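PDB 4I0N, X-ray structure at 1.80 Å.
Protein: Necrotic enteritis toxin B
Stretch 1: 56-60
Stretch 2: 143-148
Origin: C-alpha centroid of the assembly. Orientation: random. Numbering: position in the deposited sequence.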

ATOM      1  N   ALA A  56      11.987  15.961  -6.512  1.00 13.64           N
ATOM      2  CA  ALA A  56      10.567  16.066  -6.210  1.00 13.51           C
ATOM      3  C   ALA A  56      10.268  15.095  -5.075  1.00 13.23           C
ATOM      4  O   ALA A  56      10.685  13.953  -5.131  1.00 13.97           O
ATOM      5  CB  ALA A  56       9.741  15.721  -7.420  1.00 13.76           C
ATOM      6  N   LEU A  57       9.553  15.548  -4.056  1.00 13.27           N
ATOM      7  CA  LEU A  57       9.038  14.653  -3.023  1.00 13.55           C
ATOM      8  C   LEU A  57       7.636  14.260  -3.490  1.00 13.02           C
ATOM      9  O   LEU A  57       6.830  15.130  -3.830  1.00 14.39           O
ATOM     10  CB  LEU A  57       8.946  15.371  -1.671  1.00 13.86           C
ATOM     11  CG  LEU A  57      10.248  15.810  -0.982  1.00 16.39           C
ATOM     12  CD1 LEU A  57       9.943  16.304   0.414  1.00 17.44           C
ATOM     13  CD2 LEU A  57      11.255  14.673  -0.898  1.00 16.11           C
ATOM     14  N   LEU A  58       7.359  12.963  -3.544  1.00 12.28           N
ATOM     15  CA  LEU A  58       6.066  12.485  -4.007  1.00 12.23           C
ATOM     16  C   LEU A  58       5.316  11.792  -2.866  1.00 12.29           C
ATOM     17  O   LEU A  58       5.918  11.101  -2.045  1.00 12.66           O
ATOM     18  CB  LEU A  58       6.241  11.505  -5.192  1.00 12.58           C
ATOM     19  CG  LEU A  58       6.960  12.049  -6.436  1.00 13.55           C
ATOM     20  CD1 LEU A  58       6.942  11.021  -7.540  1.00 16.31           C
ATOM     21  CD2 LEU A  58       6.309  13.333  -6.919  1.00 16.12           C
ATOM     22  N   ASN A  59       4.004  11.976  -2.813  1.00 11.46           N
ATOM     23  CA  ASN A  59       3.198  11.336  -1.790  1.00 11.80           C
ATOM     24  C   ASN A  59       2.113  10.535  -2.493  1.00 10.72           C
ATOM     25  O   ASN A  59       1.355  11.100  -3.262  1.00 10.50           O
ATOM     26  CB  ASN A  59       2.555  12.407  -0.905  1.00 13.20           C
ATOM     27  CG  ASN A  59       1.704  11.817   0.228  1.00 18.04           C
ATOM     28  OD1 ASN A  59       2.194  11.099   1.077  1.00 25.22           O
ATOM     29  ND2 ASN A  59       0.435  12.164   0.250  1.00 25.29           N
ATOM     30  N   LEU A  60       2.059   9.233  -2.243  1.00 10.15           N
ATOM     31  CA  LEU A  60       1.002   8.384  -2.805  1.00  9.76           C
ATOM     32  C   LEU A  60      -0.043   8.103  -1.729  1.00 10.77           C
ATOM     33  O   LEU A  60       0.307   7.626  -0.633  1.00 11.24           O
ATOM     34  CB  LEU A  60       1.594   7.055  -3.326  1.00  9.36           C
ATOM     35  CG  LEU A  60       0.543   5.989  -3.652  1.00 10.39           C
ATOM     36  CD1 LEU A  60      -0.339   6.432  -4.834  1.00 12.47           C
ATOM     37  CD2 LEU A  60       1.205   4.623  -3.955  1.00 10.60           C
TER
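Stretch 2, residues 143-148: VQNTIS

Stretch 2 of necrotic enteritis toxin B lies along stretch 1, nearly parallel to it, as one extended segment over another, the two belonging to a single chain and touching only between residues at least 86 positions apart. Residues 56-60 form part of a longer strand; residues 144-148 are strand as well and run on beyond the stretch. Their N-to-C directions nearly coincide, with a crossing angle of 18°, and the axes come no closer than 7.6 Å. That spacing is too wide for backbone pairing, so side chains fill the gap, and no hydrogen bond joins the modelled atoms of the two stretches. In register, Asn59 faces Asn145, CA to CA 6.7 Å.

Asn145 (chi1 m) is the centre of the contact. Its CA-to-CB bond points toward stretch 1, and its side-chain amide group lies over the backbone from Leu57 to Asn59; because the orientation of that amide is uncertain, its individual atoms carry no weight here.

Leu57 covers almost as much surface. Its CA-to-CB bond points toward stretch 2, and its m,t rotamer carries the side chain to the start of that stretch, where CD1 of Leu57 meets CG1 of Val143 at 3.9 Å, an apolar contact, and lies 4.1 Å from CA of Gln144.

The CA-to-CB bond of Asn59, two residues on and on the same side of its strand, also points toward stretch 2. With chi1 t, its OD1 lies 3.9 Å from CG2 of Ile147 and 4.0 Å from O of Thr146; this OD1 is hydrogen-bonded elsewhere in the structure.

Strand alternation accounts for Leu58, between Leu57 and Asn59, and for Gln144 and Thr146, flanking Asn145: their CA-to-CB bonds point away and they add little; that of Ile147 points sideways. Together the two stretches bury 260 Å², both sides summed.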

ATOM      1  N   VAL A 143      11.004  21.334   3.949  1.00 27.60           N
ATOM      2  CA  VAL A 143      10.084  20.672   3.058  1.00 26.63           C
ATOM      3  C   VAL A 143      10.036  19.208   3.478  1.00 25.33           C
ATOM      4  O   VAL A 143      11.074  18.544   3.581  1.00 25.13           O
ATOM      5  CB  VAL A 143      10.533  20.806   1.585  1.00 26.63           C
ATOM      6  CG1 VAL A 143       9.548  20.164   0.660  1.00 27.23           C
ATOM      7  CG2 VAL A 143      10.677  22.262   1.222  1.00 29.67           C
ATOM      8  N   GLN A 144       8.834  18.714   3.750  1.00 24.02           N
ATOM      9  CA  GLN A 144       8.688  17.321   4.161  1.00 22.82           C
ATOM     10  C   GLN A 144       7.362  16.753   3.694  1.00 22.16           C
ATOM     11  O   GLN A 144       6.407  17.498   3.459  1.00 21.65           O
ATOM     12  CB  GLN A 144       8.844  17.182   5.678  1.00 23.78           C
ATOM     13  CG  GLN A 144       7.732  17.819   6.502  1.00 23.81           C
ATOM     14  N   ASN A 145       7.330  15.437   3.504  1.00 21.15           N
ATOM     15  CA  ASN A 145       6.086  14.733   3.250  1.00 20.80           C
ATOM     16  C   ASN A 145       5.905  13.746   4.387  1.00 20.43           C
ATOM     17  O   ASN A 145       6.823  12.990   4.704  1.00 19.37           O
ATOM     18  CB  ASN A 145       6.145  14.007   1.904  1.00 21.70           C
ATOM     19  CG  ASN A 145       5.833  14.919   0.722  1.00 24.16           C
ATOM     20  OD1 ASN A 145       5.766  16.148   0.852  1.00 29.60           O
ATOM     21  ND2 ASN A 145       5.646  14.318  -0.442  1.00 25.32           N
ATOM     22  N   THR A 146       4.740  13.760   5.017  1.00 20.08           N
ATOM     23  CA  THR A 146       4.474  12.853   6.127  1.00 20.12           C
ATOM     24  C   THR A 146       3.448  11.820   5.663  1.00 18.70           C
ATOM     25  O   THR A 146       2.480  12.169   4.966  1.00 20.03           O
ATOM     26  CB  THR A 146       3.948  13.603   7.365  1.00 21.22           C
ATOM     27  OG1 THR A 146       4.938  14.542   7.816  1.00 23.93           O
ATOM     28  CG2 THR A 146       3.669  12.619   8.516  1.00 22.62           C
ATOM     29  N   ILE A 147       3.684  10.551   5.992  1.00 16.31           N
ATOM     30  CA  ILE A 147       2.722   9.502   5.674  1.00 14.13           C
ATOM     31  C   ILE A 147       2.066   8.980   6.941  1.00 13.38           C
ATOM     32  O   ILE A 147       2.626   9.073   8.032  1.00 13.93           O
ATOM     33  CB  ILE A 147       3.359   8.298   4.924  1.00 13.20           C
ATOM     34  CG1 ILE A 147       4.380   7.595   5.837  1.00 13.65           C
ATOM     35  CG2 ILE A 147       3.964   8.758   3.586  1.00 13.99           C
ATOM     36  CD1 ILE A 147       4.695   6.169   5.417  1.00 16.30           C
ATOM     37  N   SER A 148       0.876   8.416   6.780  1.00 12.45           N
ATOM     38  CA  SER A 148       0.116   7.874   7.901  1.00 12.58           C
ATOM     39  C   SER A 148      -0.892   6.881   7.374  1.00 11.40           C
ATOM     40  O   SER A 148      -1.679   7.198   6.471  1.00 11.51           O
ATOM     41  CB  SER A 148      -0.644   9.001   8.636  1.00 13.04           C
ATOM     42  OG  SER A 148      -1.518   8.459   9.615  1.00 19.04           O
TER